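Local coordinates for GTP-binding protein REM 1 (Homo sapiens, PDB 2NZJ) that binds guanine nucleotides as a small GTPase of the Ras family and, judging by its relatives, probably acts as a GDP/GTP-controlled signalling switch, at residues V129-G134 against F145-A150; I115-K120 against A157-G162. All coordinates share one frame; numbering follows the deposited sequence.

Contact 1 of 2, residues V129-G134 against F145-A150; sequences VSVEEG and FIETSA. With GDP (guanosine-5'-diphosphate), chain G.
The ring of F145 lies against the backbone of G134, and this van der Waals contact brings the first turn of helix 131-141 down onto the edge strand 144-147. CE1 of F145 approaches CA of G134 at 3.6 Å, while one face of the ring packs on the peptide group of G134, carbonyl oxygen included, with the carbonyl carbon 3.7 Å above the ring plane and displaced toward the rim. With CG anti to the backbone N (chi1 175°), the ring reaches out to the helix, and the lack of a side chain at G134 lets it come this close to the main chain. Y85 of strand 80-86 also touches F145.

In a looser van der Waals contact, CG1 of V131 lies 3.8 Å from OE1 of E147, the two side chains crossing at about a right angle. OE2 of E147 is held by a salt bridge to R127.

Both elements belong to the beta-alpha-beta unit of strand 114-119, helix 131-141 and strand 144-147 in the Ras-type G domain, so the contact seats the crossover helix on the strand that follows it.

Polar bonds within 129-134 secure the helix start. S130 is the N-cap, its OG accepting from N of E133 at 2.8 Å, and OE1 of E133 accepts from N of S130 at 2.8 Å on its anti side, a reciprocal pair that makes a capping box. E133 OE1 also meets R90 in a salt bridge.

Beyond the strand, the chain reaches the nucleotide, where N of A150 donates to O6 of GDP at 2.8 Å.

Contact 2 of 2, residues I115-K120 against A157-G162; sequences ILVGNK and AELFEG. With GDP (guanosine-5'-diphosphate), chain G.
L159 reaches from helix 156-171 onto I115 and V117 of strand 114-119, a helix-on-sheet contact in the core of the Ras-type G domain. Here the packing is close and wholly apolar. A single methyl does most of the work: CD1 of L159 lies 3.6 Å from CG2 of V117 and 3.7 Å from CG2 of I115, bridging two residues of the strand that face the helix. L159 runs across V117 at about a right angle but slides past I115 in the opposite direction. Its CG is anti to the backbone N (chi1 163°), which carries the branched end toward the sheet, while CD2 stays farther from the valine. I146 of the neighbouring strand 144-147 touches both V117 and L159, extending the same apolar layer.

Away from this leucine the contact thins out. G162, one turn further along the helix, adds little buried surface.

The far end of the strand departs from the helix and turns polar at GDP. N119 and K120 correspond to the start of the NKXD motif that reads guanine in Ras-like GTPases. ND2 of N119 lies 3.0 Å from N7 of GDP and is hydrogen-bonded to O of V15. The extended chain of K120 lies over one face of the guanine and ends at the sugar, where its NZ donates to O4' of GDP at 3.1 Å.

How the contacts relate
Contacts 1 and 2 have centres about 9 Å apart and meet through the adjacent strands 114-119 and 144-147. In sequence, both segments of contact 1 fall between the two segments of contact 2. The strands are tied by N of T148 and O of G118, 2.9 Å apart in a probable hydrogen bond. A second probable hydrogen bond, 2.9 Å between OG1 of T148 and OD1 of N119, joins the two segments that carry the guanine site and could steady the amide of N119. Both contacts thus lead to GDP: 145-150 supplies S149 and A150 to its pocket, 115-120 supplies N119 and K120, and D122 adds a further hydrogen bond, as the NKXD aspartate does to guanine in Ras relatives.

Contact 1 of 2, residues V129-G134 against F145-A150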
loop_
_atom_site.group_PDB
_atom_site.type_symbol
_atom_site.label_atom_id
_atom_site.label_comp_id
_atom_site.label_asym_id
_atom_site.label_seq_id
_atom_site.Cartn_x
_atom_site.Cartn_y
_atom_site.Cartn_z
ATOM N N VAL A 129 -9.777 2.732 -15.232
ATOM C CA VAL A 129 -9.835 1.396 -14.676
ATOM C C VAL A 129 -11.081 1.276 -13.840
ATOM O O VAL A 129 -11.268 2.026 -12.879
ATOM C CB VAL A 129 -8.622 1.113 -13.799
ATOM C CG1 VAL A 129 -8.687 -0.296 -13.296
ATOM C CG2 VAL A 129 -7.333 1.350 -14.587
ATOM N N SER A 130 -11.949 0.345 -14.206
ATOM C CA SER A 130 -13.215 0.199 -13.516
ATOM C C SER A 130 -13.026 -0.383 -12.129
ATOM O O SER A 130 -11.998 -0.996 -11.842
ATOM C CB SER A 130 -14.139 -0.715 -14.309
ATOM O OG SER A 130 -13.747 -2.054 -14.129
ATOM N N VAL A 131 -14.037 -0.208 -11.279
ATOM C CA VAL A 131 -14.049 -0.855 -9.969
ATOM C C VAL A 131 -13.982 -2.361 -10.143
ATOM O O VAL A 131 -13.303 -3.036 -9.406
ATOM C CB VAL A 131 -15.348 -0.608 -9.164
ATOM C CG1 VAL A 131 -14.998 -0.495 -7.708
ATOM C CG2 VAL A 131 -16.127 0.605 -9.656
ATOM N N GLU A 132 -14.730 -2.871 -11.116
ATOM C CA GLU A 132 -14.817 -4.301 -11.383
ATOM C C GLU A 132 -13.459 -4.850 -11.792
ATOM O O GLU A 132 -13.111 -5.970 -11.454
ATOM C CB GLU A 132 -15.854 -4.574 -12.474
ATOM C CG GLU A 132 -17.336 -4.305 -12.072
ATOM C CD GLU A 132 -17.788 -2.815 -12.173
ATOM O OE1 GLU A 132 -17.018 -1.945 -12.657
ATOM O OE2 GLU A 132 -18.941 -2.521 -11.749
ATOM N N GLU A 133 -12.683 -4.046 -12.504
ATOM C CA GLU A 133 -11.346 -4.456 -12.932
ATOM C C GLU A 133 -10.390 -4.531 -11.755
ATOM O O GLU A 133 -9.612 -5.472 -11.652
ATOM C CB GLU A 133 -10.842 -3.531 -14.037
ATOM C CG GLU A 133 -11.626 -3.764 -15.356
ATOM C CD GLU A 133 -11.325 -2.755 -16.466
ATOM O OE1 GLU A 133 -11.139 -1.548 -16.163
ATOM O OE2 GLU A 133 -11.296 -3.182 -17.653
ATOM N N GLY A 134 -10.472 -3.568 -10.850
ATOM C CA GLY A 134 -9.715 -3.614 -9.613
ATOM C C GLY A 134 -10.076 -4.822 -8.772
ATOM O O GLY A 134 -9.215 -5.497 -8.235
ATOM N N PHE A 145 -8.461 -5.462 -1.472
ATOM C CA PHE A 145 -8.655 -4.350 -2.422
ATOM C C PHE A 145 -9.393 -3.157 -1.821
ATOM O O PHE A 145 -10.412 -3.310 -1.173
ATOM C CB PHE A 145 -9.440 -4.833 -3.643
ATOM C CG PHE A 145 -9.802 -3.734 -4.622
ATOM C CD1 PHE A 145 -8.835 -3.177 -5.449
ATOM C CD2 PHE A 145 -11.100 -3.258 -4.708
ATOM C CE1 PHE A 145 -9.148 -2.184 -6.344
ATOM C CE2 PHE A 145 -11.428 -2.261 -5.595
ATOM C CZ PHE A 145 -10.452 -1.725 -6.428
ATOM N N ILE A 146 -8.899 -1.961 -2.085
ATOM C CA ILE A 146 -9.591 -0.766 -1.676
ATOM C C ILE A 146 -9.251 0.356 -2.651
ATOM O O ILE A 146 -8.207 0.337 -3.287
ATOM C CB ILE A 146 -9.178 -0.393 -0.259
ATOM C CG1 ILE A 146 -10.125 0.656 0.323
ATOM C CG2 ILE A 146 -7.689 0.047 -0.227
ATOM C CD1 ILE A 146 -10.073 0.750 1.828
ATOM N N GLU A 147 -10.161 1.306 -2.791
ATOM C CA GLU A 147 -9.921 2.540 -3.536
ATOM C C GLU A 147 -9.830 3.712 -2.563
ATOM O O GLU A 147 -10.649 3.842 -1.625
ATOM C CB GLU A 147 -11.039 2.788 -4.529
ATOM C CG GLU A 147 -11.048 1.725 -5.597
ATOM C CD GLU A 147 -11.975 2.023 -6.748
ATOM O OE1 GLU A 147 -13.077 2.573 -6.537
ATOM O OE2 GLU A 147 -11.590 1.675 -7.866
ATOM N N THR A 148 -8.824 4.554 -2.789
ATOM C CA THR A 148 -8.576 5.684 -1.930
ATOM C C THR A 148 -8.466 6.958 -2.749
ATOM O O THR A 148 -8.410 6.918 -3.992
ATOM C CB THR A 148 -7.283 5.484 -1.148
ATOM O OG1 THR A 148 -6.154 5.507 -2.040
ATOM C CG2 THR A 148 -7.320 4.161 -0.395
ATOM N N SER A 149 -8.455 8.082 -2.033
ATOM C CA SER A 149 -8.020 9.362 -2.573
ATOM C C SER A 149 -7.221 10.086 -1.492
ATOM O O SER A 149 -7.736 10.355 -0.413
ATOM C CB SER A 149 -9.202 10.218 -3.038
ATOM O OG SER A 149 -8.801 11.549 -3.331
ATOM N N ALA A 150 -5.968 10.412 -1.790
ATOM C CA ALA A 150 -5.144 11.171 -0.869
ATOM C C ALA A 150 -5.564 12.645 -0.806
ATOM O O ALA A 150 -5.391 13.299 0.225
ATOM C CB ALA A 150 -3.680 11.057 -1.250
HETATM P PB GDP G . 4.277 8.876 -6.120
HETATM O O1B GDP G . 3.591 7.554 -6.345
HETATM O O2B GDP G . 4.908 9.003 -4.776
HETATM O O3B GDP G . 5.330 8.985 -7.210
HETATM O O3A GDP G . 3.118 9.935 -6.335
HETATM P PA GDP G . 3.063 11.278 -5.482
HETATM O O1A GDP G . 4.403 11.954 -5.542
HETATM O O2A GDP G . 2.611 11.045 -4.075
HETATM O "O5'" GDP G . 1.892 12.066 -6.241
HETATM C "C5'" GDP G . 1.932 12.298 -7.650
HETATM C "C4'" GDP G . 0.946 13.419 -7.984
HETATM O "O4'" GDP G . -0.422 12.923 -7.935
HETATM C "C3'" GDP G . 1.030 14.590 -6.984
HETATM O "O3'" GDP G . 0.973 15.871 -7.639
HETATM C "C2'" GDP G . -0.203 14.414 -6.111
HETATM O "O2'" GDP G . -0.740 15.646 -5.643
HETATM C "C1'" GDP G . -1.193 13.675 -6.999
HETATM N N9 GDP G . -2.035 12.746 -6.222
HETATM C C8 GDP G . -1.649 11.801 -5.328
HETATM N N7 GDP G . -2.716 11.117 -4.836
HETATM C C5 GDP G . -3.788 11.628 -5.428
HETATM C C6 GDP G . -5.230 11.396 -5.355
HETATM O O6 GDP G . -5.652 10.512 -4.580
HETATM N N1 GDP G . -6.026 12.148 -6.140
HETATM C C2 GDP G . -5.550 13.110 -6.959
HETATM N N2 GDP G . -6.372 13.857 -7.742
HETATM N N3 GDP G . -4.234 13.382 -7.052
HETATM C C4 GDP G . -3.342 12.687 -6.329
#

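Contact 2 of 2, residues I115-K120 against A157-G162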
loop_
_atom_site.group_PDB
_atom_site.type_symbol
_atom_site.label_atom_id
_atom_site.label_comp_id
_atom_site.label_asym_id
_atom_site.label_seq_id
_atom_site.Cartn_x
_atom_site.Cartn_y
_atom_site.Cartn_z
ATOM N N ILE A 115 -2.114 -5.657 -0.294
ATOM C CA ILE A 115 -3.273 -4.809 -0.566
ATOM C C ILE A 115 -3.075 -4.164 -1.923
ATOM O O ILE A 115 -2.065 -3.517 -2.152
ATOM C CB ILE A 115 -3.452 -3.666 0.495
ATOM C CG1 ILE A 115 -3.161 -4.157 1.925
ATOM C CG2 ILE A 115 -4.860 -3.064 0.393
ATOM C CD1 ILE A 115 -4.222 -5.038 2.482
ATOM N N LEU A 116 -4.038 -4.353 -2.813
ATOM C CA LEU A 116 -4.073 -3.646 -4.102
ATOM C C LEU A 116 -4.881 -2.346 -3.881
ATOM O O LEU A 116 -6.024 -2.383 -3.419
ATOM C CB LEU A 116 -4.698 -4.539 -5.192
ATOM C CG LEU A 116 -4.636 -4.026 -6.634
ATOM C CD1 LEU A 116 -3.179 -3.861 -7.045
ATOM C CD2 LEU A 116 -5.410 -4.919 -7.664
ATOM N N VAL A 117 -4.265 -1.201 -4.154
ATOM C CA VAL A 117 -4.909 0.075 -3.902
ATOM C C VAL A 117 -5.122 0.839 -5.182
ATOM O O VAL A 117 -4.159 1.117 -5.920
ATOM C CB VAL A 117 -4.078 0.982 -2.952
ATOM C CG1 VAL A 117 -4.697 2.361 -2.849
ATOM C CG2 VAL A 117 -3.972 0.376 -1.600
ATOM N N GLY A 118 -6.379 1.196 -5.431
ATOM C CA GLY A 118 -6.727 2.089 -6.531
ATOM C C GLY A 118 -6.834 3.515 -6.037
ATOM O O GLY A 118 -7.866 3.895 -5.491
ATOM N N ASN A 119 -5.782 4.302 -6.222
ATOM C CA ASN A 119 -5.743 5.680 -5.727
ATOM C C ASN A 119 -6.280 6.660 -6.781
ATOM O O ASN A 119 -6.509 6.297 -7.935
ATOM C CB ASN A 119 -4.311 6.060 -5.321
ATOM C CG ASN A 119 -4.237 7.361 -4.544
ATOM O OD1 ASN A 119 -5.121 7.665 -3.710
ATOM N ND2 ASN A 119 -3.188 8.146 -4.807
ATOM N N LYS A 120 -6.508 7.894 -6.367
ATOM C CA LYS A 120 -7.101 8.939 -7.214
ATOM C C LYS A 120 -8.574 8.663 -7.581
ATOM O O LYS A 120 -9.026 9.039 -8.657
ATOM C CB LYS A 120 -6.265 9.185 -8.466
ATOM C CG LYS A 120 -4.764 9.320 -8.196
ATOM C CD LYS A 120 -4.078 10.244 -9.198
ATOM C CE LYS A 120 -2.563 10.334 -8.977
ATOM N NZ LYS A 120 -1.892 11.153 -10.052
ATOM N N ALA A 157 -6.986 6.330 6.076
ATOM C CA ALA A 157 -6.968 5.722 7.398
ATOM C C ALA A 157 -7.447 4.260 7.295
ATOM O O ALA A 157 -6.830 3.353 7.849
ATOM C CB ALA A 157 -7.815 6.500 8.370
ATOM N N GLU A 158 -8.506 4.031 6.545
ATOM C CA GLU A 158 -9.053 2.695 6.403
ATOM C C GLU A 158 -8.052 1.720 5.711
ATOM O O GLU A 158 -8.011 0.527 6.032
ATOM C CB GLU A 158 -10.414 2.760 5.688
ATOM C CG GLU A 158 -11.536 3.553 6.463
ATOM C CD GLU A 158 -11.409 5.142 6.475
ATOM O OE1 GLU A 158 -10.433 5.739 5.948
ATOM O OE2 GLU A 158 -12.304 5.802 7.060
ATOM N N LEU A 159 -7.224 2.230 4.798
ATOM C CA LEU A 159 -6.180 1.398 4.177
ATOM C C LEU A 159 -5.202 0.893 5.227
ATOM O O LEU A 159 -4.982 -0.333 5.350
ATOM C CB LEU A 159 -5.416 2.144 3.084
ATOM C CG LEU A 159 -4.071 1.566 2.646
ATOM C CD1 LEU A 159 -4.293 0.249 1.952
ATOM C CD2 LEU A 159 -3.283 2.531 1.774
ATOM N N PHE A 160 -4.623 1.814 5.992
ATOM C CA PHE A 160 -3.604 1.415 6.960
ATOM C C PHE A 160 -4.172 0.639 8.141
ATOM O O PHE A 160 -3.550 -0.291 8.597
ATOM C CB PHE A 160 -2.767 2.611 7.379
ATOM C CG PHE A 160 -1.978 3.178 6.246
ATOM C CD1 PHE A 160 -0.778 2.583 5.861
ATOM C CD2 PHE A 160 -2.467 4.249 5.506
ATOM C CE1 PHE A 160 -0.042 3.095 4.785
ATOM C CE2 PHE A 160 -1.757 4.761 4.443
ATOM C CZ PHE A 160 -0.534 4.189 4.075
ATOM N N GLU A 161 -5.365 0.984 8.604
ATOM C CA GLU A 161 -6.051 0.200 9.655
ATOM C C GLU A 161 -6.364 -1.221 9.183
ATOM O O GLU A 161 -6.266 -2.172 9.931
ATOM C CB GLU A 161 -7.331 0.910 10.106
ATOM C CG GLU A 161 -6.993 2.220 10.804
ATOM C CD GLU A 161 -8.151 2.947 11.456
ATOM O OE1 GLU A 161 -9.345 2.681 11.159
ATOM O OE2 GLU A 161 -7.825 3.825 12.279
ATOM N N GLY A 162 -6.686 -1.350 7.907
ATOM C CA GLY A 162 -6.912 -2.646 7.276
ATOM C C GLY A 162 -5.647 -3.480 7.203
ATOM O O GLY A 162 -5.674 -4.680 7.480
HETATM P PB GDP G . 4.277 8.876 -6.120
HETATM O O1B GDP G . 3.591 7.554 -6.345
HETATM O O2B GDP G . 4.908 9.003 -4.776
HETATM O O3B GDP G . 5.330 8.985 -7.210
HETATM O O3A GDP G . 3.118 9.935 -6.335
HETATM P PA GDP G . 3.063 11.278 -5.482
HETATM O O1A GDP G . 4.403 11.954 -5.542
HETATM O O2A GDP G . 2.611 11.045 -4.075
HETATM O "O5'" GDP G . 1.892 12.066 -6.241
HETATM C "C5'" GDP G . 1.932 12.298 -7.650
HETATM C "C4'" GDP G . 0.946 13.419 -7.984
HETATM O "O4'" GDP G . -0.422 12.923 -7.935
HETATM C "C3'" GDP G . 1.030 14.590 -6.984
HETATM O "O3'" GDP G . 0.973 15.871 -7.639
HETATM C "C2'" GDP G . -0.203 14.414 -6.111
HETATM O "O2'" GDP G . -0.740 15.646 -5.643
HETATM C "C1'" GDP G . -1.193 13.675 -6.999
HETATM N N9 GDP G . -2.035 12.746 -6.222
HETATM C C8 GDP G . -1.649 11.801 -5.328
HETATM N N7 GDP G . -2.716 11.117 -4.836
HETATM C C5 GDP G . -3.788 11.628 -5.428
HETATM C C6 GDP G . -5.230 11.396 -5.355
HETATM O O6 GDP G . -5.652 10.512 -4.580
HETATM N N1 GDP G . -6.026 12.148 -6.140
HETATM C C2 GDP G . -5.550 13.110 -6.959
HETATM N N2 GDP G . -6.372 13.857 -7.742
HETATM N N3 GDP G . -4.234 13.382 -7.052
HETATM C C4 GDP G . -3.342 12.687 -6.329
#